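Local coordinates for putative oxidoreductase (Pseudomonas putida, PDB 3L6D), which probably binds NADP and acts as an oxidoreductase of the 6-phosphogluconate dehydrogenase and reductive aminase kind, at residues 94-100 and 119-125; 144-150 and 164-169; 79-83 and 111-115; 7-11 and 33-37; 133-138 and 159-163. All blocks are in the same frame, centred on the assembly; numbering follows the deposited sequence.

In the fold
All five contacts lie in the N-terminal Rossmann-type domain, and contacts 1, 2 and 4 involve strands of its mixed sheet. Contact 1 pairs strands 96-99 and 121-128; contact 2, its centre about 10 Å away, continues the sheet, Lys124 N lying 2.9 Å from Thr144 O, a probable hydrogen bond. Contact 3, centred equally far from contact 1, sets helix 105-117 against helix 76-84 over the sheet. Contact 4 ties the chain entering strand 12-15 to strand 35-38 near the sheet's opposite end, about 23 Å from contact 2 between centres. Contact 5 joins two loops beside helix 19-30, which follows a glycine-rich turn probably used for the dinucleotide; Tyr100 OH of contact 1 reaches Leu160 CD1 at 3.7 Å.

Contact 1. Residues 94-100 and 119-125; sequences HRTIVDY and GGHYVKG
Strands 96-99 and 121-125 run parallel, their axes 18° apart, with Ile97 N and Asp99 N giving to the carbonyls of His121 and Val123 while His121 N, Val123 N and Gly125 N give to those of Arg95, Ile97 and Asp99. The Val123 N to Ile97 O bond, 2.8 Å, is nearly straight at hydrogen. On the face shared by Asp99 and Tyr122, the phenol donates from Tyr122 OH to Asp99 OD2 at 2.6 Å. The acceptor lies in the plane of the ring at its edge, whereas the hydroxyl meets OD2 on its anti side, somewhat out of the carboxylate plane, and carboxylate and ring stand 80° apart. With CG anti to the backbone N (chi1 177°), the tyrosine ring runs along the sheet and presses CE1 on Asp99 CB at 3.6 Å. The two strands and helix 105-117 form a right-handed beta-alpha-beta crossover of the Rossmann fold, and Leu111 of that helix touches both Tyr122 and Asp99. A phenylalanine at Tyr122 would probably leave Asp99 OD2 without its hydroxyl donor and the carboxylate less firmly fixed, although OD1 still accepts from Thr101 N. On the other face Thr96 CG2 meets Val123 CG2 at 3.9 Å, and Thr96 OG1 lies against His121 CB. A water joins His94 ND1 to His121 NE2, in plane with both rings. At the far end Tyr100 lays CD1 3.5 Å from Gly125 C; its ring stands where a side chain on that glycine would have to go, and its hydroxyl bonds His143.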
# COMPACT_ATOMS: atom_id res chain seq x y z
N HIS B 94 28.71 27.40 16.60
CA HIS B 94 28.37 27.85 15.25
C HIS B 94 28.35 26.76 14.18
O HIS B 94 28.46 27.06 12.99
CB HIS B 94 29.28 28.99 14.84
CG HIS B 94 29.38 30.05 15.87
ND1 HIS B 94 28.26 30.65 16.40
CD2 HIS B 94 30.44 30.56 16.52
CE1 HIS B 94 28.63 31.54 17.30
NE2 HIS B 94 29.95 31.51 17.39
N ARG B 95 28.17 25.52 14.60
CA ARG B 95 28.02 24.40 13.65
C ARG B 95 26.66 23.77 13.81
O ARG B 95 26.11 23.75 14.90
CB ARG B 95 29.10 23.30 13.89
CG ARG B 95 30.56 23.79 13.83
CD ARG B 95 30.79 24.36 12.43
NE ARG B 95 32.19 24.64 12.17
CZ ARG B 95 32.80 25.80 12.44
NH1 ARG B 95 32.15 26.80 13.03
NH2 ARG B 95 34.09 25.94 12.12
N THR B 96 26.14 23.23 12.73
CA THR B 96 24.87 22.50 12.80
C THR B 96 25.20 21.01 12.76
O THR B 96 25.96 20.58 11.89
CB THR B 96 23.99 22.89 11.63
OG1 THR B 96 23.69 24.28 11.77
CG2 THR B 96 22.64 22.00 11.57
N ILE B 97 24.69 20.25 13.73
CA ILE B 97 24.77 18.80 13.72
C ILE B 97 23.47 18.30 13.17
O ILE B 97 22.39 18.63 13.75
CB ILE B 97 24.90 18.25 15.18
CG1 ILE B 97 26.12 18.85 15.86
CG2 ILE B 97 24.99 16.73 15.21
CD1 ILE B 97 27.40 18.80 15.02
N VAL B 98 23.52 17.49 12.13
CA VAL B 98 22.31 16.82 11.58
C VAL B 98 22.37 15.33 11.95
O VAL B 98 23.21 14.59 11.42
CB VAL B 98 22.20 17.03 10.04
CG1 VAL B 98 20.83 16.48 9.51
CG2 VAL B 98 22.33 18.50 9.69
N ASP B 99 21.52 14.92 12.90
CA ASP B 99 21.63 13.65 13.58
C ASP B 99 20.63 12.66 13.03
O ASP B 99 19.42 12.77 13.31
CB ASP B 99 21.35 13.88 15.09
CG ASP B 99 21.61 12.66 15.96
OD1 ASP B 99 22.07 11.59 15.47
OD2 ASP B 99 21.37 12.79 17.17
N TYR B 100 21.13 11.71 12.22
CA TYR B 100 20.30 10.61 11.70
C TYR B 100 20.36 9.31 12.54
O TYR B 100 19.78 8.32 12.13
CB TYR B 100 20.65 10.30 10.24
CG TYR B 100 20.29 11.40 9.29
CD1 TYR B 100 19.00 11.52 8.80
CD2 TYR B 100 21.24 12.33 8.88
CE1 TYR B 100 18.65 12.55 7.92
CE2 TYR B 100 20.89 13.37 8.03
CZ TYR B 100 19.60 13.47 7.56
OH TYR B 100 19.25 14.48 6.70
N GLY B 119 26.69 26.21 21.91
CA GLY B 119 26.53 27.23 20.87
C GLY B 119 26.40 26.70 19.44
O GLY B 119 26.57 27.43 18.45
N GLY B 120 26.07 25.42 19.33
CA GLY B 120 25.80 24.84 18.02
C GLY B 120 24.31 24.70 17.81
O GLY B 120 23.52 25.14 18.64
N HIS B 121 23.91 24.09 16.72
CA HIS B 121 22.49 23.96 16.41
C HIS B 121 22.27 22.51 16.15
O HIS B 121 23.14 21.85 15.55
CB HIS B 121 22.18 24.79 15.17
CG HIS B 121 22.67 26.19 15.28
ND1 HIS B 121 22.04 27.13 16.07
CD2 HIS B 121 23.76 26.80 14.75
CE1 HIS B 121 22.71 28.27 15.99
NE2 HIS B 121 23.76 28.10 15.21
N TYR B 122 21.15 21.99 16.63
CA TYR B 122 20.92 20.56 16.54
C TYR B 122 19.72 20.28 15.65
O TYR B 122 18.63 20.83 15.88
CB TYR B 122 20.68 19.99 17.94
CG TYR B 122 20.37 18.53 17.91
CD1 TYR B 122 21.40 17.58 17.85
CD2 TYR B 122 19.05 18.08 17.92
CE1 TYR B 122 21.10 16.22 17.83
CE2 TYR B 122 18.75 16.73 17.88
CZ TYR B 122 19.78 15.81 17.82
OH TYR B 122 19.45 14.47 17.77
N VAL B 123 19.92 19.51 14.58
CA VAL B 123 18.78 19.03 13.78
C VAL B 123 18.71 17.52 13.81
O VAL B 123 19.74 16.84 13.57
CB VAL B 123 18.90 19.50 12.28
CG1 VAL B 123 17.72 18.97 11.46
CG2 VAL B 123 18.96 21.03 12.18
N LYS B 124 17.54 16.98 14.12
CA LYS B 124 17.39 15.52 14.10
C LYS B 124 16.78 15.17 12.73
O LYS B 124 15.87 15.84 12.28
CB LYS B 124 16.44 15.04 15.20
CG LYS B 124 16.10 13.54 15.12
CD LYS B 124 15.01 13.17 16.23
CE LYS B 124 14.73 11.63 16.22
NZ LYS B 124 16.03 10.93 16.46
N GLY B 125 17.29 14.14 12.06
CA GLY B 125 16.70 13.74 10.78
C GLY B 125 16.25 12.28 10.82
O GLY B 125 16.80 11.46 11.58
O HOH W 1 25.62 30.02 14.76
O HOH W 2 18.13 10.95 14.76
O HOH W 3 17.12 8.61 12.02

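Contact 2. Residues 144-150 and 164-169; sequences TGDREAF and TVFLPW
Phe166 is the hub of the apolar contacts: Arg147 and Phe150 both approach its ring from the same side, and its CE1-CZ end reaches the backbone at Thr144 and Gly145. Arg147 CA sits over one face of that ring, 3.9 Å from its centroid, a CH-pi contact. The arginine then bends at chi3 (-78°), bringing its guanidinium back so that Phe166 CD2 lies over the centre of the cationic group, 3.6 Å from CZ; the two planes are 62° apart, so this is no flat stack. Phe166 CB in turn rests over the face of the Phe150 ring, 4.0 Å from the centroid, while Thr164 CG2 meets the edge of that ring at CZ. The two phenylalanine rings are oblique to one another, with planes at 38°. Thr144 CG2 packs on Trp169 CE3 at 3.7 Å.

Polar links are fewer. Thr144 OG1 donates to Leu167 O at 2.8 Å, and a water bridges Gly145 O and Trp169 N. Asp146, the N-cap of helix 147-152, takes Ala149 N on OD1 at 2.8 Å.

Here the end of strand 140-145 and the first turn of helix 147-152 meet the edge strand of the sheet and the start of the long helix 169-199. The aliphatic part and guanidinium of exposed Arg147 shield one side of Phe166, whereas the threonine hydroxyl ties down a carbonyl just before that long helix begins.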
# COMPACT_ATOMS: atom_id res chain seq x y z
N THR B 144 13.58 17.71 12.48
CA THR B 144 13.01 18.42 13.61
C THR B 144 14.19 19.05 14.39
O THR B 144 15.34 18.90 13.95
CB THR B 144 12.11 17.49 14.51
OG1 THR B 144 11.42 18.30 15.46
CG2 THR B 144 12.89 16.42 15.22
N GLY B 145 13.93 19.74 15.50
CA GLY B 145 14.98 20.38 16.31
C GLY B 145 14.99 21.87 16.04
O GLY B 145 14.02 22.56 16.32
N ASP B 146 16.06 22.35 15.41
CA ASP B 146 16.29 23.78 15.19
C ASP B 146 15.83 24.18 13.79
O ASP B 146 16.49 23.86 12.78
CB ASP B 146 17.78 24.06 15.38
CG ASP B 146 18.12 25.56 15.42
OD1 ASP B 146 17.84 26.33 14.46
OD2 ASP B 146 18.74 25.94 16.42
N ARG B 147 14.70 24.91 13.71
CA ARG B 147 14.10 25.21 12.42
C ARG B 147 15.02 26.08 11.58
O ARG B 147 15.14 25.88 10.39
CB ARG B 147 12.74 25.94 12.58
CG ARG B 147 11.93 26.09 11.29
CD ARG B 147 10.55 26.82 11.53
NE ARG B 147 9.52 25.92 12.12
CZ ARG B 147 8.65 25.17 11.43
NH1 ARG B 147 8.63 25.17 10.10
NH2 ARG B 147 7.79 24.39 12.09
N GLU B 148 15.64 27.07 12.21
CA GLU B 148 16.51 28.01 11.48
C GLU B 148 17.73 27.28 10.89
O GLU B 148 18.03 27.45 9.71
CB GLU B 148 16.90 29.20 12.36
CG GLU B 148 15.69 30.09 12.75
CD GLU B 148 15.22 29.82 14.18
OE1 GLU B 148 14.80 28.68 14.50
OE2 GLU B 148 15.33 30.77 15.01
N ALA B 149 18.37 26.43 11.68
CA ALA B 149 19.52 25.66 11.15
C ALA B 149 19.09 24.69 10.03
O ALA B 149 19.83 24.48 9.03
CB ALA B 149 20.22 24.89 12.27
N PHE B 150 17.93 24.05 10.20
CA PHE B 150 17.40 23.21 9.15
C PHE B 150 17.20 24.03 7.84
O PHE B 150 17.57 23.57 6.77
CB PHE B 150 16.08 22.53 9.55
CG PHE B 150 15.31 22.01 8.35
CD1 PHE B 150 15.66 20.82 7.77
CD2 PHE B 150 14.30 22.76 7.78
CE1 PHE B 150 14.99 20.33 6.63
CE2 PHE B 150 13.61 22.32 6.66
CZ PHE B 150 13.94 21.10 6.09
N THR B 164 11.55 16.90 1.64
CA THR B 164 11.79 16.93 3.07
C THR B 164 10.71 17.76 3.76
O THR B 164 10.02 18.53 3.12
CB THR B 164 13.22 17.36 3.44
OG1 THR B 164 13.44 16.97 4.81
CG2 THR B 164 13.44 18.88 3.24
N VAL B 165 10.51 17.55 5.05
CA VAL B 165 9.55 18.38 5.78
C VAL B 165 10.16 18.60 7.18
O VAL B 165 10.78 17.70 7.76
CB VAL B 165 8.12 17.71 5.82
CG1 VAL B 165 8.14 16.37 6.65
CG2 VAL B 165 7.09 18.65 6.40
N PHE B 166 10.03 19.81 7.69
CA PHE B 166 10.34 20.06 9.08
C PHE B 166 9.03 20.10 9.86
O PHE B 166 8.07 20.80 9.50
CB PHE B 166 11.13 21.39 9.21
CG PHE B 166 11.58 21.68 10.62
CD1 PHE B 166 12.88 21.35 11.03
CD2 PHE B 166 10.71 22.27 11.53
CE1 PHE B 166 13.29 21.61 12.31
CE2 PHE B 166 11.13 22.51 12.84
CZ PHE B 166 12.40 22.18 13.23
N LEU B 167 9.01 19.37 10.97
CA LEU B 167 7.94 19.47 11.92
C LEU B 167 8.55 19.74 13.30
O LEU B 167 9.69 19.32 13.56
CB LEU B 167 7.17 18.12 11.96
CG LEU B 167 6.42 17.77 10.67
CD1 LEU B 167 5.98 16.33 10.75
CD2 LEU B 167 5.24 18.73 10.55
N PRO B 168 7.80 20.42 14.19
CA PRO B 168 8.30 20.64 15.54
C PRO B 168 8.42 19.32 16.29
O PRO B 168 7.71 18.35 15.96
CB PRO B 168 7.20 21.52 16.20
CG PRO B 168 5.96 21.25 15.42
CD PRO B 168 6.46 21.02 13.98
N TRP B 169 9.30 19.29 17.29
CA TRP B 169 9.72 18.08 17.99
C TRP B 169 8.64 16.99 18.19
O TRP B 169 8.76 15.86 17.75
CB TRP B 169 10.38 18.45 19.34
CG TRP B 169 11.17 17.30 19.83
CD1 TRP B 169 10.71 16.27 20.62
CD2 TRP B 169 12.53 16.95 19.46
NE1 TRP B 169 11.73 15.34 20.81
CE2 TRP B 169 12.84 15.73 20.10
CE3 TRP B 169 13.52 17.59 18.72
CZ2 TRP B 169 14.12 15.12 19.99
CZ3 TRP B 169 14.80 16.98 18.62
CH2 TRP B 169 15.07 15.76 19.23
O HOH W 4 11.25 21.69 17.13

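Contact 3. Residues 79-83 and 111-115; sequences THEVL and LQGLV
The imidazole of His80 receives Leu111 CD2 over one face, 3.7 Å above the plane and displaced toward the rim. This methyl is 4.0 Å from the ring centroid and 24° off the normal, a CH-pi contact whose closest ring atom is NE2. Leu114 CD1 approaches the same ring obliquely, 4.1 Å from ND1, so two leucines one helical turn apart both bear on the imidazole. CG lies beside the backbone N of His80 (chi1 -81°), which swings the ring toward helix 105-117.

Leu111 CD2 also reaches Thr79 CG2, at 3.5 Å. Thr79 turns CG2 across the interface, while its OG1 bonds back to Asp75 O. One turn on from His80, Leu83 CG stands 4.1 Å from Leu114 CD2. An alanine at His80 is likely to open a gap beside the Leu111 and Leu114 methyls, leaving both with less to hold their rotation.

The segments of helices 76-84 and 105-117 point nearly the same way, 7° apart, their axes 11.9 Å apart at closest approach. Both helices lie on one side of the Rossmann sheet: Leu83 touches Phe71 on strand 68-71, and Leu111 touches Asp99 and Tyr122. No hydrogen bond crosses between 79-83 and 111-115; at this spacing side chains meet mainly through their ends, held by dispersion and the methyl-imidazole contact, with the partly exposed His80 and Leu114 at the margin.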
# COMPACT_ATOMS: atom_id res chain seq x y z
N THR B 79 26.85 8.42 20.23
CA THR B 79 26.69 9.88 20.02
C THR B 79 27.34 10.62 21.18
O THR B 79 28.08 11.59 20.97
CB THR B 79 25.20 10.27 19.92
OG1 THR B 79 24.59 9.53 18.85
CG2 THR B 79 25.02 11.78 19.65
N HIS B 80 27.10 10.17 22.42
CA HIS B 80 27.63 10.91 23.57
C HIS B 80 29.13 10.78 23.63
O HIS B 80 29.81 11.74 23.95
CB HIS B 80 26.95 10.46 24.86
CG HIS B 80 25.62 11.10 25.07
ND1 HIS B 80 25.46 12.30 25.74
CD2 HIS B 80 24.37 10.71 24.70
CE1 HIS B 80 24.18 12.61 25.79
NE2 HIS B 80 23.49 11.66 25.16
N GLU B 81 29.65 9.60 23.29
CA GLU B 81 31.10 9.35 23.23
C GLU B 81 31.83 10.31 22.24
O GLU B 81 32.85 10.95 22.57
CB GLU B 81 31.34 7.90 22.86
CG GLU B 81 32.80 7.54 22.62
CD GLU B 81 33.01 6.08 22.25
OE1 GLU B 81 32.12 5.47 21.60
OE2 GLU B 81 34.09 5.54 22.61
N VAL B 82 31.28 10.40 21.02
CA VAL B 82 31.77 11.34 20.02
C VAL B 82 31.78 12.77 20.59
O VAL B 82 32.80 13.47 20.50
CB VAL B 82 30.94 11.25 18.69
CG1 VAL B 82 31.13 12.50 17.84
CG2 VAL B 82 31.32 10.01 17.90
N LEU B 83 30.67 13.18 21.20
CA LEU B 83 30.51 14.54 21.72
C LEU B 83 31.39 14.85 22.95
O LEU B 83 31.65 16.02 23.26
CB LEU B 83 29.03 14.82 22.09
CG LEU B 83 27.97 15.29 21.06
CD1 LEU B 83 28.51 16.20 19.95
CD2 LEU B 83 27.34 14.10 20.47
N LEU B 111 20.37 15.73 23.78
CA LEU B 111 21.42 16.01 22.75
C LEU B 111 21.31 17.39 22.17
O LEU B 111 22.33 18.09 21.99
CB LEU B 111 21.35 15.03 21.60
CG LEU B 111 21.87 13.67 22.01
CD1 LEU B 111 21.33 12.62 21.01
CD2 LEU B 111 23.37 13.74 22.07
N GLN B 112 20.08 17.77 21.84
CA GLN B 112 19.77 19.13 21.48
C GLN B 112 20.32 20.07 22.55
O GLN B 112 21.09 20.97 22.25
CB GLN B 112 18.25 19.30 21.34
CG GLN B 112 17.87 20.61 20.66
CD GLN B 112 16.39 20.74 20.46
OE1 GLN B 112 15.65 20.94 21.41
NE2 GLN B 112 15.94 20.65 19.23
N GLY B 113 19.98 19.83 23.83
CA GLY B 113 20.50 20.66 24.93
C GLY B 113 22.01 20.79 24.96
O GLY B 113 22.54 21.90 25.10
N LEU B 114 22.69 19.66 24.81
CA LEU B 114 24.13 19.61 24.79
C LEU B 114 24.74 20.43 23.65
O LEU B 114 25.66 21.23 23.85
CB LEU B 114 24.59 18.16 24.66
CG LEU B 114 26.03 17.77 25.04
CD1 LEU B 114 26.14 16.30 25.51
CD2 LEU B 114 27.00 18.03 23.93
N VAL B 115 24.23 20.22 22.44
CA VAL B 115 24.74 20.94 21.27
C VAL B 115 24.47 22.45 21.42
O VAL B 115 25.36 23.31 21.14
CB VAL B 115 24.14 20.34 19.96
CG1 VAL B 115 24.46 21.22 18.76
CG2 VAL B 115 24.67 18.89 19.73

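Contact 4. Residues 7-11 and 33-37; sequences SFEFD and KRVAI
Asp11 and Arg34 meet through a side-on salt bridge: Arg34 NH2 gives to Asp11 OD1 at 3.0 Å and Arg34 NE to Asp11 OD2 at 3.2 Å. Both oxygens lie in the guanidinium plane, yet the carboxylate is turned 56° from it and these two nitrogens reach it from above its own plane. Asp11 OD2 takes a second donor, Arg34 N, on its anti lone pair at 2.8 Å and almost straight (175°). Asp11 N completes the link by donating to Arg34 O.

The arginine folds back through its chi3 bend (-65°), which lays one face of the guanidinium over the Glu9-Phe10 peptide. Water carries its outer end: one molecule joins Arg34 NH1 to Glu9 OE1, and another, more weakly held by NH1, donates to Phe8 O. Ala36 CB sits over one face of the Phe10 ring, 4.0 Å from the centroid, while Arg34 C lies at the ring edge. His54 also meets that ring.

Strand 35-38 is joined to the chain entering strand 12-15, its neighbour in the Rossmann sheet. Because one carboxylate holds both the backbone and the side chain of Arg34, the negative charge of Asp11 is probably well stabilised despite the solvent nearby.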
# COMPACT_ATOMS: atom_id res chain seq x y z
N SER B 7 35.76 30.88 4.50
CA SER B 7 36.42 30.23 5.62
C SER B 7 36.40 28.70 5.54
O SER B 7 37.23 28.05 6.16
CB SER B 7 35.72 30.61 6.92
OG SER B 7 36.39 31.68 7.54
N PHE B 8 35.41 28.14 4.83
CA PHE B 8 35.21 26.68 4.81
C PHE B 8 35.76 26.13 3.50
O PHE B 8 35.45 26.66 2.43
CB PHE B 8 33.73 26.33 4.93
CG PHE B 8 33.17 26.50 6.32
CD1 PHE B 8 32.29 27.55 6.59
CD2 PHE B 8 33.54 25.63 7.36
CE1 PHE B 8 31.74 27.71 7.87
CE2 PHE B 8 33.02 25.79 8.64
CZ PHE B 8 32.11 26.82 8.90
N GLU B 9 36.58 25.08 3.61
CA GLU B 9 37.04 24.34 2.44
C GLU B 9 36.09 23.17 2.17
O GLU B 9 36.26 22.47 1.19
CB GLU B 9 38.49 23.81 2.65
CG GLU B 9 39.58 24.90 2.78
CD GLU B 9 39.52 25.94 1.67
OE1 GLU B 9 39.47 25.56 0.47
OE2 GLU B 9 39.50 27.17 1.99
N PHE B 10 35.10 22.96 3.04
CA PHE B 10 34.17 21.85 2.84
C PHE B 10 32.73 22.30 3.01
O PHE B 10 32.44 23.30 3.72
CB PHE B 10 34.50 20.69 3.78
CG PHE B 10 35.82 20.10 3.49
CD1 PHE B 10 35.97 19.14 2.50
CD2 PHE B 10 36.96 20.59 4.14
CE1 PHE B 10 37.23 18.62 2.22
CE2 PHE B 10 38.22 20.08 3.87
CZ PHE B 10 38.36 19.11 2.89
N ASP B 11 31.83 21.57 2.35
CA ASP B 11 30.41 21.87 2.42
C ASP B 11 29.71 21.13 3.56
O ASP B 11 28.68 21.59 4.08
CB ASP B 11 29.79 21.46 1.09
CG ASP B 11 30.33 22.27 -0.04
OD1 ASP B 11 30.22 23.51 0.05
OD2 ASP B 11 30.88 21.68 -0.99
N LYS B 33 29.47 18.01 -3.73
CA LYS B 33 29.84 18.63 -2.45
C LYS B 33 31.27 18.25 -2.07
O LYS B 33 31.74 17.16 -2.40
CB LYS B 33 28.90 18.15 -1.30
CG LYS B 33 27.46 18.73 -1.27
CD LYS B 33 26.53 18.00 -2.26
CE LYS B 33 25.05 18.42 -2.10
NZ LYS B 33 24.26 18.06 -3.33
N ARG B 34 31.95 19.16 -1.38
CA ARG B 34 33.27 18.91 -0.87
C ARG B 34 32.95 18.29 0.49
O ARG B 34 32.26 18.95 1.32
CB ARG B 34 34.01 20.22 -0.68
CG ARG B 34 34.30 20.98 -2.03
CD ARG B 34 34.72 22.42 -1.75
NE ARG B 34 33.64 23.21 -1.14
CZ ARG B 34 33.80 24.42 -0.60
NH1 ARG B 34 35.02 25.02 -0.57
NH2 ARG B 34 32.74 25.05 -0.09
N VAL B 35 33.35 17.04 0.67
CA VAL B 35 32.96 16.27 1.90
C VAL B 35 34.17 15.86 2.74
O VAL B 35 35.14 15.28 2.21
CB VAL B 35 32.17 14.97 1.51
CG1 VAL B 35 31.62 14.25 2.79
CG2 VAL B 35 31.00 15.26 0.53
N ALA B 36 34.10 16.12 4.05
CA ALA B 36 35.12 15.67 4.95
C ALA B 36 34.49 14.61 5.85
O ALA B 36 33.30 14.65 6.11
CB ALA B 36 35.66 16.85 5.78
N ILE B 37 35.30 13.62 6.24
CA ILE B 37 34.78 12.46 7.01
C ILE B 37 35.69 12.14 8.16
O ILE B 37 36.91 12.49 8.17
CB ILE B 37 34.62 11.18 6.13
CG1 ILE B 37 36.01 10.74 5.61
CG2 ILE B 37 33.55 11.40 4.97
CD1 ILE B 37 36.01 9.38 4.93
O HOH W 5 35.49 28.21 0.27
O HOH W 6 37.59 24.42 -1.61

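Contact 5. Residues 133-138 and 159-163; sequences NVGHRE and GLAGH
Val134 and Leu160 form the close-packed end of the contact, lying side by side and pointing the same way, with CG1 and CD2 4.0 Å apart. Met20 and Ile23 of helix 19-30 touch the valine, Met24 and Leu28 the leucine. Just beyond, Gly135 N donates to Leu160 O at 2.7 Å, from well above the carbonyl plane, and Gly135 CA comes within 3.2 Å of Gly159 O. Gly162 N closes a second backbone bond, to His136 O at 3.1 Å; its CA nestles against Arg137 O, where a side chain would collide.

The other end is looser and more open. With CG beside the backbone N (chi1 -63°), His163 brings CD2 to 3.2 Å from Arg137 O, and Glu138 CA lies at the edge of its ring. His140 stacks on that imidazole, while the side chain of exposed Arg137 starts out away from the other segment. His136 turns its ring back on its own segment: ND1 accepts from Glu138 N in the ring plane, and Phe217 of the second subunit meets the ring.

Residues 133-136 form a type II beta turn with Gly135 at its third position, part of the loop that leads into the antiparallel strand 140-145 beyond the parallel Rossmann core.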
# COMPACT_ATOMS: atom_id res chain seq x y z
N ASN B 133 18.08 4.02 -1.84
CA ASN B 133 17.36 5.21 -2.31
C ASN B 133 17.74 6.55 -1.63
O ASN B 133 17.05 7.57 -1.77
CB ASN B 133 15.84 4.97 -2.25
CG ASN B 133 15.41 3.89 -3.22
OD1 ASN B 133 15.76 3.94 -4.41
ND2 ASN B 133 14.69 2.90 -2.71
N VAL B 134 18.85 6.54 -0.91
CA VAL B 134 19.38 7.80 -0.42
C VAL B 134 19.78 8.59 -1.67
O VAL B 134 20.40 8.03 -2.60
CB VAL B 134 20.59 7.56 0.52
CG1 VAL B 134 21.33 8.86 0.82
CG2 VAL B 134 20.13 6.93 1.81
N GLY B 135 19.40 9.86 -1.72
CA GLY B 135 19.71 10.70 -2.88
C GLY B 135 18.63 10.71 -3.94
O GLY B 135 18.63 11.57 -4.81
N HIS B 136 17.69 9.76 -3.84
CA HIS B 136 16.60 9.65 -4.82
C HIS B 136 15.70 10.89 -4.77
O HIS B 136 15.33 11.34 -3.67
CB HIS B 136 15.74 8.39 -4.56
CG HIS B 136 15.02 7.90 -5.78
ND1 HIS B 136 13.99 8.61 -6.36
CD2 HIS B 136 15.22 6.82 -6.57
CE1 HIS B 136 13.59 7.98 -7.46
NE2 HIS B 136 14.32 6.89 -7.60
N ARG B 137 15.38 11.42 -5.95
CA ARG B 137 14.41 12.53 -6.14
C ARG B 137 13.09 12.27 -5.42
O ARG B 137 12.46 13.22 -4.93
CB ARG B 137 14.09 12.75 -7.63
CG ARG B 137 15.08 13.64 -8.42
CD ARG B 137 14.99 13.36 -9.95
NE ARG B 137 13.70 12.74 -10.28
CZ ARG B 137 13.55 11.61 -10.97
NH1 ARG B 137 14.62 10.96 -11.46
NH2 ARG B 137 12.33 11.14 -11.19
N GLU B 138 12.64 11.01 -5.40
CA GLU B 138 11.33 10.65 -4.79
C GLU B 138 11.40 10.22 -3.32
O GLU B 138 10.36 10.00 -2.71
CB GLU B 138 10.64 9.56 -5.62
CG GLU B 138 10.40 9.99 -7.11
CD GLU B 138 9.40 9.09 -7.87
OE1 GLU B 138 8.22 8.99 -7.44
OE2 GLU B 138 9.79 8.50 -8.92
N GLY B 159 19.86 16.92 -0.81
CA GLY B 159 20.72 16.02 -1.57
C GLY B 159 20.53 14.56 -1.19
O GLY B 159 20.74 13.66 -2.02
N LEU B 160 20.13 14.32 0.06
CA LEU B 160 19.90 12.97 0.59
C LEU B 160 18.48 12.41 0.34
O LEU B 160 18.29 11.21 0.29
CB LEU B 160 20.18 12.96 2.09
CG LEU B 160 21.58 13.43 2.53
CD1 LEU B 160 21.61 13.46 4.08
CD2 LEU B 160 22.65 12.49 1.95
N ALA B 161 17.48 13.27 0.23
CA ALA B 161 16.15 12.78 -0.09
C ALA B 161 15.45 13.97 -0.67
O ALA B 161 15.39 15.02 -0.04
CB ALA B 161 15.41 12.25 1.22
N GLY B 162 14.98 13.82 -1.91
CA GLY B 162 14.40 14.91 -2.66
C GLY B 162 13.28 15.68 -1.98
O GLY B 162 13.11 16.86 -2.26
N HIS B 163 12.51 15.05 -1.11
CA HIS B 163 11.40 15.75 -0.49
C HIS B 163 11.70 15.76 0.99
O HIS B 163 12.14 14.75 1.53
CB HIS B 163 10.07 15.00 -0.71
CG HIS B 163 9.66 14.90 -2.16
ND1 HIS B 163 8.85 15.84 -2.79
CD2 HIS B 163 9.95 13.97 -3.09
CE1 HIS B 163 8.66 15.47 -4.04
NE2 HIS B 163 9.31 14.34 -4.25